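Local coordinates for E3 ubiquitin-protein ligase TRIM65 (Homo sapiens, PDB 7JL4), which acts as an E3 ubiquitin ligase in innate immunity, autophagy and inflammation, and limits miRNA activity by modulating the ubiquitination of TNRC6A, at residues W75-S80 with R184-C189; L22-V27 with Q40-L45. All blocks are in the same frame, centred on the assembly; numbering follows the deposited sequence. Where two conformers were deposited one is given.

Interaction 1. Residues W75-S80 with R184-C189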
loop_
_atom_site.group_PDB
_atom_site.type_symbol
_atom_site.label_atom_id
_atom_site.label_comp_id
_atom_site.label_asym_id
_atom_site.label_seq_id
_atom_site.Cartn_x
_atom_site.Cartn_y
_atom_site.Cartn_z
ATOM N N TRP A 75 0.842 4.293 9.019
ATOM C CA TRP A 75 2.190 3.987 8.558
ATOM C C TRP A 75 2.477 4.783 7.296
ATOM O O TRP A 75 1.567 5.318 6.646
ATOM C CB TRP A 75 2.395 2.489 8.281
ATOM C CG TRP A 75 1.386 1.921 7.328
ATOM C CD1 TRP A 75 1.456 1.919 5.947
ATOM C CD2 TRP A 75 0.124 1.309 7.665
ATOM N NE1 TRP A 75 0.324 1.324 5.418
ATOM C CE2 TRP A 75 -0.505 0.943 6.445
ATOM C CE3 TRP A 75 -0.522 1.014 8.875
ATOM C CZ2 TRP A 75 -1.754 0.307 6.402
ATOM C CZ3 TRP A 75 -1.785 0.378 8.835
ATOM C CH2 TRP A 75 -2.378 0.030 7.601
ATOM N N GLU A 76 3.769 4.858 6.972
ATOM C CA GLU A 76 4.251 5.586 5.809
ATOM C C GLU A 76 5.088 4.673 4.926
ATOM O O GLU A 76 5.776 3.769 5.404
ATOM C CB GLU A 76 5.056 6.826 6.228
ATOM C CG GLU A 76 4.154 7.901 6.841
ATOM C CD GLU A 76 4.910 9.047 7.482
ATOM O OE1 GLU A 76 6.158 9.029 7.473
ATOM O OE2 GLU A 76 4.248 10.010 7.945
ATOM N N VAL A 77 5.016 4.925 3.625
ATOM C CA VAL A 77 5.674 4.128 2.593
ATOM C C VAL A 77 6.342 5.091 1.623
ATOM O O VAL A 77 5.748 6.118 1.274
ATOM C CB VAL A 77 4.658 3.245 1.834
ATOM C CG1 VAL A 77 5.337 2.472 0.699
ATOM C CG2 VAL A 77 3.925 2.308 2.775
ATOM N N ARG A 78 7.551 4.771 1.169
ATOM C CA ARG A 78 8.199 5.553 0.118
ATOM C C ARG A 78 8.224 4.775 -1.194
ATOM O O ARG A 78 8.706 3.641 -1.238
ATOM C CB ARG A 78 9.618 5.951 0.496
ATOM C CG ARG A 78 10.273 6.752 -0.645
ATOM C CD ARG A 78 11.496 7.509 -0.235
ATOM N NE ARG A 78 11.231 8.594 0.709
ATOM C CZ ARG A 78 10.778 9.798 0.360
ATOM N NH1 ARG A 78 10.498 10.071 -0.908
ATOM N NH2 ARG A 78 10.590 10.726 1.284
ATOM N N ALA A 79 7.743 5.398 -2.268
ATOM C CA ALA A 79 7.771 4.805 -3.601
ATOM C C ALA A 79 8.934 5.377 -4.404
ATOM O O ALA A 79 9.162 6.590 -4.391
ATOM C CB ALA A 79 6.452 5.081 -4.334
ATOM N N SER A 80 9.650 4.517 -5.142
ATOM C CA SER A 80 10.751 5.029 -5.969
ATOM C C SER A 80 10.251 5.839 -7.157
ATOM O O SER A 80 11.038 6.596 -7.749
ATOM C CB SER A 80 11.636 3.899 -6.516
ATOM O OG SER A 80 10.890 3.018 -7.357
ATOM N N ARG A 184 9.932 -0.799 -10.029
ATOM C CA ARG A 184 9.590 0.053 -8.903
ATOM C C ARG A 184 10.074 -0.581 -7.609
ATOM O O ARG A 184 10.123 -1.806 -7.484
ATOM C CB ARG A 184 8.080 0.298 -8.826
ATOM C CG ARG A 184 7.607 1.486 -9.663
ATOM C CD ARG A 184 7.842 1.243 -11.165
ATOM N NE ARG A 184 7.323 2.349 -11.969
ATOM C CZ ARG A 184 7.554 2.535 -13.267
ATOM N NH1 ARG A 184 8.331 1.709 -13.963
ATOM N NH2 ARG A 184 7.017 3.586 -13.866
ATOM N N THR A 185 10.434 0.273 -6.653
ATOM C CA THR A 185 10.759 -0.127 -5.287
ATOM C C THR A 185 9.761 0.520 -4.336
ATOM O O THR A 185 9.412 1.691 -4.509
ATOM C CB THR A 185 12.189 0.294 -4.915
ATOM O OG1 THR A 185 13.129 -0.417 -5.721
ATOM C CG2 THR A 185 12.505 0.011 -3.439
ATOM N N LEU A 186 9.280 -0.243 -3.342
ATOM C CA LEU A 186 8.528 0.312 -2.217
ATOM C C LEU A 186 9.277 0.020 -0.924
ATOM O O LEU A 186 9.760 -1.099 -0.729
ATOM C CB LEU A 186 7.117 -0.270 -2.100
ATOM C CG LEU A 186 6.074 0.078 -3.170
ATOM C CD1 LEU A 186 4.746 -0.642 -2.918
ATOM C CD2 LEU A 186 5.841 1.569 -3.176
ATOM N N THR A 187 9.357 1.025 -0.042
ATOM C CA THR A 187 10.019 0.907 1.258
ATOM C C THR A 187 9.016 1.221 2.367
ATOM O O THR A 187 8.434 2.313 2.385
ATOM C CB THR A 187 11.210 1.866 1.332
ATOM O OG1 THR A 187 12.058 1.670 0.184
ATOM C CG2 THR A 187 12.001 1.619 2.609
ATOM N N LEU A 188 8.811 0.271 3.286
ATOM C CA LEU A 188 7.957 0.480 4.455
ATOM C C LEU A 188 8.761 1.258 5.493
ATOM O O LEU A 188 9.764 0.755 6.003
ATOM C CB LEU A 188 7.499 -0.858 5.028
ATOM C CG LEU A 188 6.816 -1.790 4.016
ATOM C CD1 LEU A 188 6.644 -3.175 4.589
ATOM C CD2 LEU A 188 5.485 -1.242 3.603
ATOM N N CYS A 189 8.343 2.484 5.799
ATOM C CA CYS A 189 9.139 3.348 6.662
ATOM C C CYS A 189 8.882 2.969 8.111
ATOM O O CYS A 189 7.742 2.684 8.489
ATOM C CB CYS A 189 8.778 4.812 6.437
ATOM S SG CYS A 189 9.013 5.375 4.730
HETATM O O HOH W 1 11.366 3.037 -1.928
#
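Arg184 passes its CA close to Ser80 OG, while its guanidinium turns to backbone carbonyls that include His82 O. Thr185 and Ser80 then exchange two bonds. Thr185 N donates to Ser80 OG at 2.9 Å, nearly straight at 170°. Ser80 OG lies between its own backbone N and carbonyl carbon (chi1 62°), which turns the hydroxyl back to the incoming N-H. In return, Ser80 N donates to Thr185 O at 2.9 Å. The side-chain oxygen thus adds a bond just where strand 72-79 has ended. Leu186 puts CD2 3.7 Å from Ala79 CB. In the conformer given, the same methyl is 4.0 Å from Val77 CG1; this contact is less certain, since Val77 has two. Leu186 and Val77 also meet Phe178 of the opposing sheet. This is the antiparallel pairing of strands 72-79 and 185-188 in the B30.2/SPRY beta-sandwich, with the leucines, Val77 and Ala79 on the core face. Thr187 forms the hydrogen-bonded pair with Arg78: Arg78 N donates to Thr187 O at 2.9 Å and Thr187 N donates back to Arg78 O. On this other face a water donates to Arg78 O and lies 2.6 Å from Thr187 OG1, which also bonds Gln41 NE2. The tip of Arg78 leads away to a salt bridge with Glu157. Leu188 lies alongside Val77, pointing the same way, with CD2 4.0 Å from Val77 CG2, again in that conformer. Cys189 N donates to Glu76 O at 2.9 Å, tilted 25° from the carbonyl plane. The Glu76 carboxylate is bound by Arg12, Tyr74 and Trp16.

Interaction 2. Residues L22-V27 with Q40-L45. Unlike the reference sequence in segment 40-45: Leu45 (reference Cys).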
loop_
_atom_site.group_PDB
_atom_site.type_symbol
_atom_site.label_atom_id
_atom_site.label_comp_id
_atom_site.label_asym_id
_atom_site.label_seq_id
_atom_site.Cartn_x
_atom_site.Cartn_y
_atom_site.Cartn_z
ATOM N N LEU A 22 5.748 -1.876 9.617
ATOM C CA LEU A 22 5.290 -2.989 8.793
ATOM C C LEU A 22 6.461 -3.725 8.149
ATOM O O LEU A 22 7.542 -3.159 7.943
ATOM C CB LEU A 22 4.352 -2.491 7.681
ATOM C CG LEU A 22 3.107 -1.696 8.081
ATOM C CD1 LEU A 22 2.334 -1.349 6.807
ATOM C CD2 LEU A 22 2.254 -2.426 9.116
ATOM N N THR A 23 6.229 -5.003 7.820
ATOM C CA THR A 23 7.179 -5.799 7.038
ATOM C C THR A 23 6.423 -6.582 5.972
ATOM O O THR A 23 5.262 -6.950 6.167
ATOM C CB THR A 23 7.991 -6.773 7.906
ATOM O OG1 THR A 23 7.102 -7.603 8.658
ATOM C CG2 THR A 23 8.901 -6.029 8.871
ATOM N N PHE A 24 7.080 -6.834 4.841
ATOM C CA PHE A 24 6.452 -7.627 3.786
ATOM C C PHE A 24 6.410 -9.108 4.164
ATOM O O PHE A 24 7.210 -9.595 4.969
ATOM C CB PHE A 24 7.191 -7.429 2.456
ATOM C CG PHE A 24 7.070 -6.037 1.913
ATOM C CD1 PHE A 24 5.839 -5.555 1.477
ATOM C CD2 PHE A 24 8.176 -5.201 1.849
ATOM C CE1 PHE A 24 5.722 -4.249 0.960
ATOM C CE2 PHE A 24 8.077 -3.911 1.320
ATOM C CZ PHE A 24 6.842 -3.427 0.889
ATOM N N ASP A 25 5.421 -9.814 3.610
ATOM C CA ASP A 25 5.276 -11.251 3.782
ATOM C C ASP A 25 5.912 -11.927 2.581
ATOM O O ASP A 25 5.349 -11.856 1.478
ATOM C CB ASP A 25 3.790 -11.617 3.892
ATOM C CG ASP A 25 3.523 -13.113 3.841
ATOM O OD1 ASP A 25 4.477 -13.925 3.811
ATOM O OD2 ASP A 25 2.320 -13.482 3.801
ATOM N N PRO A 26 7.079 -12.564 2.731
ATOM C CA PRO A 26 7.754 -13.178 1.563
ATOM C C PRO A 26 6.997 -14.332 0.932
ATOM O O PRO A 26 7.216 -14.608 -0.254
ATOM C CB PRO A 26 9.104 -13.655 2.136
ATOM C CG PRO A 26 8.938 -13.648 3.649
ATOM C CD PRO A 26 7.878 -12.646 3.974
ATOM N N VAL A 27 6.135 -15.031 1.676
ATOM C CA VAL A 27 5.385 -16.132 1.080
ATOM C C VAL A 27 4.395 -15.600 0.043
ATOM O O VAL A 27 4.129 -16.253 -0.975
ATOM C CB VAL A 27 4.685 -16.958 2.177
ATOM C CG1 VAL A 27 3.980 -18.180 1.569
ATOM C CG2 VAL A 27 5.696 -17.394 3.244
ATOM N N GLN A 40 11.663 -4.930 4.837
ATOM C CA GLN A 40 11.038 -3.611 4.794
ATOM C C GLN A 40 10.988 -3.014 3.396
ATOM O O GLN A 40 10.350 -1.977 3.215
ATOM C CB GLN A 40 11.782 -2.622 5.702
ATOM C CG GLN A 40 11.870 -3.108 7.179
ATOM C CD GLN A 40 12.890 -2.343 7.983
ATOM O OE1 GLN A 40 13.292 -1.228 7.627
ATOM N NE2 GLN A 40 13.350 -2.956 9.065
ATOM N N GLN A 41 11.671 -3.611 2.426
ATOM C CA GLN A 41 11.775 -3.037 1.092
ATOM C C GLN A 41 11.564 -4.135 0.058
ATOM O O GLN A 41 11.985 -5.279 0.262
ATOM C CB GLN A 41 13.146 -2.363 0.935
ATOM C CG GLN A 41 13.404 -1.702 -0.395
ATOM C CD GLN A 41 14.702 -0.928 -0.410
ATOM O OE1 GLN A 41 15.711 -1.395 -0.935
ATOM N NE2 GLN A 41 14.681 0.271 0.160
ATOM N N VAL A 42 10.912 -3.790 -1.052
ATOM C CA VAL A 42 10.645 -4.729 -2.139
ATOM C C VAL A 42 10.841 -4.013 -3.478
ATOM O O VAL A 42 10.531 -2.823 -3.608
ATOM C CB VAL A 42 9.226 -5.329 -2.004
ATOM C CG1 VAL A 42 8.155 -4.272 -2.252
ATOM C CG2 VAL A 42 9.038 -6.511 -2.951
ATOM N N LYS A 43 11.387 -4.735 -4.469
ATOM C CA LYS A 43 11.560 -4.220 -5.819
ATOM C C LYS A 43 11.053 -5.253 -6.816
ATOM O O LYS A 43 11.363 -6.443 -6.686
ATOM C CB LYS A 43 13.035 -3.888 -6.117
ATOM C CG LYS A 43 13.244 -3.280 -7.490
ATOM C CD LYS A 43 14.698 -2.925 -7.762
ATOM C CE LYS A 43 14.860 -2.313 -9.170
ATOM N NZ LYS A 43 16.283 -1.986 -9.487
ATOM N N HIS A 44 10.271 -4.804 -7.794
ATOM C CA HIS A 44 9.823 -5.667 -8.890
ATOM C C HIS A 44 10.918 -5.713 -9.956
ATOM O O HIS A 44 11.155 -4.727 -10.666
ATOM C CB HIS A 44 8.486 -5.160 -9.444
ATOM C CG HIS A 44 7.899 -6.002 -10.544
ATOM N ND1 HIS A 44 6.649 -5.756 -11.076
ATOM C CD2 HIS A 44 8.393 -7.063 -11.230
ATOM C CE1 HIS A 44 6.397 -6.623 -12.044
ATOM N NE2 HIS A 44 7.443 -7.423 -12.164
ATOM N N LEU A 45 11.582 -6.861 -10.077
ATOM C CA LEU A 45 12.677 -7.064 -11.014
ATOM C C LEU A 45 12.190 -7.727 -12.302
ATOM O O LEU A 45 11.168 -8.411 -12.329
ATOM C CB LEU A 45 13.773 -7.922 -10.374
ATOM C CG LEU A 45 14.543 -7.279 -9.215
ATOM C CD1 LEU A 45 15.786 -8.071 -8.877
ATOM C CD2 LEU A 45 14.927 -5.857 -9.583
#
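Phe24 carries most of this contact on one ring, and no hydrogen bond joins the two segments. Its CG is anti to the carbonyl carbon (chi1 -66°), and the ring reaches the start of strand 41-44. Val42 CG1 sits over one ring face, 3.9 Å from the ring centroid and 28° off the normal, a CH-pi contact. The methyl is nearest to the far end of the ring, 3.5 Å from Phe24 CZ. Val42 CB lies above the same ring, offset toward the rim. The two side chains cross at about a right angle. Backbone atoms at the start of strand 41-44 and just before it also meet the ring. Gln41 N lies at the ring edge, in plane, 3.9 Å from Phe24 CD2. Gln40 O comes obliquely to Phe24 CE2 at 3.5 Å. Leu35 and Leu188 of the neighbouring strands also touch the Phe24 side chain, so the loop is packed onto the sheet. An alanine in place of this phenylalanine would probably open a gap against strand 41-44 and leave Val42 CG1 without its aromatic partner. Beside the ring, Thr23 CG2 packs loosely on Gln40 CG. Further along the loop, Asp25 OD1 accepts from Val27 N at 2.9 Å, forming an Asx turn. Gln40 and Gln41 both face Ser36 on strand 33-36, so the ring packs against a classic beta bulge in a sheet of the SPRY sandwich.

How the interactions relate
From the N terminus, the chain leaves helix 10-15 and enters the loop 22-27. Interaction 2 closes a short loop of 12 residues, which includes strand 33-36. It is complete before interaction 1 opens at 75-80. Interaction 1 then spans 103 residues with strands of both sheets, and closes at the C-terminal strand 185-188. The two contacts are in series and neither nest nor cross. They meet in space because strand 185-188 lies between strands 41-44 and 72-79. Leu188 N probably bonds Gln40 O at 2.7 Å. Leu22 also packs on Trp75, tying the N-terminal loop to the sheet.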